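PDB 2QR4: peptidase M3B, oligoendopeptidase F from Enterococcus faecium, which probably hydrolyses peptide bonds in short oligopeptides as a zinc-dependent metallopeptidase of family M3. Local coordinates for residues A[259-269]-A[563-574]. Residues are numbered along the deposited sequence; the frame is centred on the assembly and turned at random. Where two conformers were deposited one is given.
Sequences HLPLLHRYMEL and MSMFEQRLNELE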
loop_
_atom_site.group_PDB
_atom_site.type_symbol
_atom_site.label_atom_id
_atom_site.label_comp_id
_atom_site.label_asym_id
_atom_site.label_seq_id
_atom_site.Cartn_x
_atom_site.Cartn_y
_atom_site.Cartn_z
ATOM N N HIS A 259 -17.259 8.884 -31.761
ATOM C CA HIS A 259 -17.190 10.314 -32.104
ATOM C C HIS A 259 -15.830 10.988 -31.854
ATOM O O HIS A 259 -15.748 12.217 -31.782
ATOM C CB HIS A 259 -18.299 11.107 -31.404
ATOM C CG HIS A 259 -19.672 10.730 -31.849
ATOM N ND1 HIS A 259 -20.301 11.343 -32.910
ATOM C CD2 HIS A 259 -20.526 9.779 -31.402
ATOM C CE1 HIS A 259 -21.483 10.788 -33.098
ATOM N NE2 HIS A 259 -21.647 9.840 -32.194
ATOM N N LEU A 260 -14.770 10.198 -31.730
ATOM C CA LEU A 260 -13.424 10.752 -31.566
ATOM C C LEU A 260 -13.024 11.665 -32.732
ATOM O O LEU A 260 -12.302 12.638 -32.541
ATOM C CB LEU A 260 -12.382 9.633 -31.389
ATOM C CG LEU A 260 -12.523 8.849 -30.086
ATOM C CD1 LEU A 260 -11.519 7.743 -30.035
ATOM C CD2 LEU A 260 -12.385 9.767 -28.860
ATOM N N PRO A 261 -13.483 11.354 -33.949
ATOM C CA PRO A 261 -13.126 12.303 -35.017
ATOM C C PRO A 261 -13.519 13.763 -34.713
ATOM O O PRO A 261 -12.854 14.675 -35.199
ATOM C CB PRO A 261 -13.889 11.768 -36.251
ATOM C CG PRO A 261 -14.044 10.276 -35.976
ATOM C CD PRO A 261 -14.273 10.211 -34.450
ATOM N N LEU A 262 -14.584 13.991 -33.942
ATOM C CA LEU A 262 -14.922 15.368 -33.543
ATOM C C LEU A 262 -13.819 16.045 -32.703
ATOM O O LEU A 262 -13.468 17.188 -32.976
ATOM C CB LEU A 262 -16.237 15.418 -32.793
ATOM C CG LEU A 262 -17.456 15.074 -33.637
ATOM C CD1 LEU A 262 -18.699 15.060 -32.748
ATOM C CD2 LEU A 262 -17.588 16.059 -34.772
ATOM N N LEU A 263 -13.278 15.336 -31.705
ATOM C CA LEU A 263 -12.114 15.802 -30.941
ATOM C C LEU A 263 -10.922 16.024 -31.871
ATOM O O LEU A 263 -10.232 17.044 -31.776
ATOM C CB LEU A 263 -11.699 14.771 -29.882
ATOM C CG LEU A 263 -11.155 15.194 -28.501
ATOM C CD1 LEU A 263 -10.169 14.172 -27.939
ATOM C CD2 LEU A 263 -10.528 16.559 -28.476
ATOM N N HIS A 264 -10.669 15.051 -32.749
ATOM C CA HIS A 264 -9.568 15.144 -33.694
ATOM C C HIS A 264 -9.654 16.461 -34.436
ATOM O O HIS A 264 -8.670 17.201 -34.519
ATOM C CB HIS A 264 -9.576 13.971 -34.688
ATOM C CG HIS A 264 -9.311 12.642 -34.051
ATOM N ND1 HIS A 264 -9.395 11.453 -34.743
ATOM C CD2 HIS A 264 -9.000 12.311 -32.774
ATOM C CE1 HIS A 264 -9.130 10.449 -33.926
ATOM N NE2 HIS A 264 -8.882 10.943 -32.726
ATOM N N ARG A 265 -10.846 16.755 -34.945
ATOM C CA ARG A 265 -11.120 18.002 -35.649
ATOM C C ARG A 265 -10.887 19.240 -34.782
ATOM O O ARG A 265 -10.332 20.231 -35.256
ATOM C CB ARG A 265 -12.563 18.023 -36.132
ATOM C CG ARG A 265 -12.749 17.737 -37.584
ATOM C CD ARG A 265 -13.592 18.851 -38.195
ATOM N NE ARG A 265 -15.018 18.585 -38.108
ATOM C CZ ARG A 265 -15.942 19.491 -38.390
ATOM N NH1 ARG A 265 -15.578 20.711 -38.746
ATOM N NH2 ARG A 265 -17.225 19.187 -38.301
ATOM N N TYR A 266 -11.336 19.188 -33.528
ATOM C CA TYR A 266 -11.160 20.315 -32.611
ATOM C C TYR A 266 -9.669 20.568 -32.367
ATOM O O TYR A 266 -9.228 21.713 -32.250
ATOM C CB TYR A 266 -11.900 20.051 -31.297
ATOM C CG TYR A 266 -11.881 21.203 -30.324
ATOM C CD1 TYR A 266 -11.998 22.508 -30.766
ATOM C CD2 TYR A 266 -11.780 20.983 -28.959
ATOM C CE1 TYR A 266 -11.992 23.563 -29.891
ATOM C CE2 TYR A 266 -11.774 22.035 -28.070
ATOM C CZ TYR A 266 -11.881 23.328 -28.544
ATOM O OH TYR A 266 -11.901 24.399 -27.673
HETATM N N MSE A 267 -8.891 19.492 -32.337
HETATM C CA MSE A 267 -7.443 19.598 -32.178
HETATM C C MSE A 267 -6.766 20.213 -33.420
HETATM O O MSE A 267 -5.878 21.052 -33.285
HETATM C CB MSE A 267 -6.846 18.242 -31.807
HETATM C CG MSE A 267 -7.328 17.727 -30.447
HETATM SE SE MSE A 267 -6.867 18.872 -28.892
HETATM C CE MSE A 267 -8.431 20.044 -28.821
ATOM N N GLU A 268 -7.210 19.844 -34.621
ATOM C CA GLU A 268 -6.735 20.523 -35.827
ATOM C C GLU A 268 -6.979 22.024 -35.725
ATOM O O GLU A 268 -6.114 22.835 -36.086
ATOM C CB GLU A 268 -7.399 19.979 -37.104
ATOM C CG GLU A 268 -7.206 18.473 -37.334
ATOM C CD GLU A 268 -5.811 18.082 -37.885
ATOM O OE1 GLU A 268 -4.943 18.962 -38.141
ATOM O OE2 GLU A 268 -5.593 16.862 -38.060
ATOM N N LEU A 269 -8.156 22.397 -35.230
ATOM C CA LEU A 269 -8.510 23.814 -35.155
ATOM C C LEU A 269 -7.587 24.519 -34.175
ATOM O O LEU A 269 -7.043 25.582 -34.472
ATOM C CB LEU A 269 -9.968 23.999 -34.752
ATOM C CG LEU A 269 -10.401 25.434 -34.516
ATOM C CD1 LEU A 269 -10.169 26.254 -35.768
ATOM C CD2 LEU A 269 -11.865 25.439 -34.119
HETATM N N MSE A 563 -23.083 15.403 -28.752
HETATM C CA MSE A 563 -22.129 15.318 -29.844
HETATM C C MSE A 563 -22.550 16.154 -31.050
HETATM O O MSE A 563 -21.735 16.853 -31.650
HETATM C CB MSE A 563 -21.931 13.868 -30.263
HETATM C CG MSE A 563 -21.214 13.017 -29.235
HETATM SE SE MSE A 563 -19.413 13.669 -28.796
HETATM C CE MSE A 563 -18.968 12.310 -27.457
ATOM N N SER A 564 -23.827 16.094 -31.398
ATOM C CA SER A 564 -24.304 16.835 -32.545
ATOM C C SER A 564 -24.099 18.321 -32.292
ATOM O O SER A 564 -23.724 19.084 -33.195
ATOM C CB SER A 564 -25.774 16.534 -32.833
ATOM O OG SER A 564 -26.281 17.462 -33.792
HETATM N N MSE A 565 -24.335 18.726 -31.053
HETATM C CA MSE A 565 -24.162 20.115 -30.688
HETATM C C MSE A 565 -22.688 20.522 -30.717
HETATM O O MSE A 565 -22.352 21.649 -31.055
HETATM C CB MSE A 565 -24.713 20.350 -29.298
HETATM C CG MSE A 565 -24.674 21.813 -28.872
HETATM SE SE MSE A 565 -25.583 22.113 -27.161
HETATM C CE MSE A 565 -27.052 20.804 -27.357
ATOM N N PHE A 566 -21.810 19.604 -30.341
ATOM C CA PHE A 566 -20.388 19.902 -30.326
ATOM C C PHE A 566 -19.967 20.164 -31.755
ATOM O O PHE A 566 -19.267 21.135 -32.035
ATOM C CB PHE A 566 -19.607 18.731 -29.737
ATOM C CG PHE A 566 -18.128 18.950 -29.665
ATOM C CD1 PHE A 566 -17.542 19.433 -28.505
ATOM C CD2 PHE A 566 -17.313 18.634 -30.741
ATOM C CE1 PHE A 566 -16.169 19.610 -28.421
ATOM C CE2 PHE A 566 -15.935 18.820 -30.670
ATOM C CZ PHE A 566 -15.362 19.304 -29.512
ATOM N N GLU A 567 -20.434 19.298 -32.653
ATOM C CA GLU A 567 -20.134 19.390 -34.072
ATOM C C GLU A 567 -20.688 20.682 -34.686
ATOM O O GLU A 567 -19.975 21.401 -35.384
ATOM C CB GLU A 567 -20.656 18.150 -34.819
ATOM C CG GLU A 567 -20.583 18.268 -36.356
ATOM C CD GLU A 567 -20.961 16.980 -37.100
ATOM O OE1 GLU A 567 -21.883 16.264 -36.652
ATOM O OE2 GLU A 567 -20.335 16.686 -38.140
ATOM N N GLN A 568 -21.949 20.995 -34.441
ATOM C CA GLN A 568 -22.469 22.218 -35.039
ATOM C C GLN A 568 -21.769 23.479 -34.529
ATOM O O GLN A 568 -21.477 24.388 -35.299
ATOM C CB GLN A 568 -24.014 22.319 -35.028
ATOM C CG GLN A 568 -24.715 21.967 -33.763
ATOM C CD GLN A 568 -26.225 21.826 -33.964
ATOM O OE1 GLN A 568 -26.784 20.742 -33.830
ATOM N NE2 GLN A 568 -26.881 22.925 -34.271
ATOM N N ARG A 569 -21.439 23.520 -33.249
ATOM C CA ARG A 569 -20.760 24.693 -32.730
ATOM C C ARG A 569 -19.294 24.747 -33.200
ATOM O O ARG A 569 -18.752 25.812 -33.469
ATOM C CB ARG A 569 -20.914 24.777 -31.218
ATOM C CG ARG A 569 -22.406 24.942 -30.791
ATOM C CD ARG A 569 -22.554 25.065 -29.273
ATOM N NE ARG A 569 -23.892 25.490 -28.929
ATOM C CZ ARG A 569 -24.367 25.560 -27.691
ATOM N NH1 ARG A 569 -23.608 25.198 -26.670
ATOM N NH2 ARG A 569 -25.615 25.977 -27.483
ATOM N N LEU A 570 -18.686 23.585 -33.356
ATOM C CA LEU A 570 -17.359 23.473 -33.916
ATOM C C LEU A 570 -17.360 24.014 -35.346
ATOM O O LEU A 570 -16.536 24.873 -35.694
ATOM C CB LEU A 570 -16.907 22.007 -33.861
ATOM C CG LEU A 570 -15.622 21.573 -34.567
ATOM C CD1 LEU A 570 -14.496 22.497 -34.176
ATOM C CD2 LEU A 570 -15.293 20.141 -34.185
ATOM N N ASN A 571 -18.293 23.521 -36.162
ATOM C CA ASN A 571 -18.460 23.990 -37.541
ATOM C C ASN A 571 -18.682 25.506 -37.635
ATOM O O ASN A 571 -18.129 26.169 -38.516
ATOM C CB ASN A 571 -19.598 23.232 -38.246
ATOM C CG ASN A 571 -19.174 21.848 -38.734
ATOM O OD1 ASN A 571 -17.977 21.530 -38.773
ATOM N ND2 ASN A 571 -20.157 21.023 -39.133
ATOM N N GLU A 572 -19.475 26.056 -36.720
ATOM C CA GLU A 572 -19.724 27.502 -36.692
ATOM C C GLU A 572 -18.457 28.290 -36.314
ATOM O O GLU A 572 -18.189 29.351 -36.870
ATOM C CB GLU A 572 -20.898 27.859 -35.759
ATOM C CG GLU A 572 -21.150 29.374 -35.628
ATOM C CD GLU A 572 -22.254 29.734 -34.633
ATOM O OE1 GLU A 572 -22.794 28.825 -33.954
ATOM O OE2 GLU A 572 -22.591 30.939 -34.538
ATOM N N LEU A 573 -17.675 27.761 -35.381
ATOM C CA LEU A 573 -16.418 28.406 -34.979
ATOM C C LEU A 573 -15.403 28.457 -36.132
ATOM O O LEU A 573 -14.773 29.480 -36.367
ATOM C CB LEU A 573 -15.806 27.675 -33.772
ATOM C CG LEU A 573 -14.495 28.254 -33.229
ATOM C CD1 LEU A 573 -14.624 29.762 -32.883
ATOM C CD2 LEU A 573 -14.005 27.456 -32.037
ATOM N N GLU A 574 -15.246 27.345 -36.842
ATOM C CA GLU A 574 -14.401 27.315 -38.027
ATOM C C GLU A 574 -14.817 28.355 -39.067
ATOM O O GLU A 574 -13.972 29.075 -39.596
ATOM C CB GLU A 574 -14.416 25.928 -38.659
ATOM C CG GLU A 574 -13.701 24.885 -37.846
ATOM C CD GLU A 574 -13.910 23.504 -38.397
ATOM O OE1 GLU A 574 -14.526 23.393 -39.473
ATOM O OE2 GLU A 574 -13.468 22.530 -37.754
HETATM O O HOH W 1 -10.864 21.961 -37.597
HETATM O O HOH W 2 -17.500 16.678 -38.339
#
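Leu570 fits as a knob among Leu262, Arg265, Tyr266 and Leu269, its CD2 lying 3.7 Å from Leu262 O. On this buried side the packing is close: Phe566, its CG anti to the backbone N, puts the edge of its ring toward the face of Tyr266 in an offset edge-to-face pair, centroids 5.8 Å apart. Leu269 CD2 meets Leu573 CD2 at 3.6 Å. Segments 260-269 and 563-574, on helices 260-274 and 557-579, run at 24° and pack knobs-into-holes in this mostly helical M3-family fold; helix 418-454 covers Tyr266 and Phe566 through Leu429. At the N-terminal end, selenomethionine Met563 lays CG over one face of the His259 ring, a CH-pi contact. The flank away from Tyr266 and Phe566 is polar and hydrated. There Arg265, the second knob, sits among Glu567, Leu570, Asn571 and Glu574, with Leu570 CD2 over its guanidinium face. NH1 and NH2 point end-on at Asn571 OD1, a doubtful grip, being unusually short and involving one of two Asn571 conformers. NH1 also makes a salt bridge to Glu574 OE2 (3.0 Å), its hydrogen bond weak. One water joins Arg265 O to Glu574 OE2; another donates to Glu567 OE2, whereas the direct Arg265 NH2 to Glu567 OE2 salt bridge is long, at 4.0 Å.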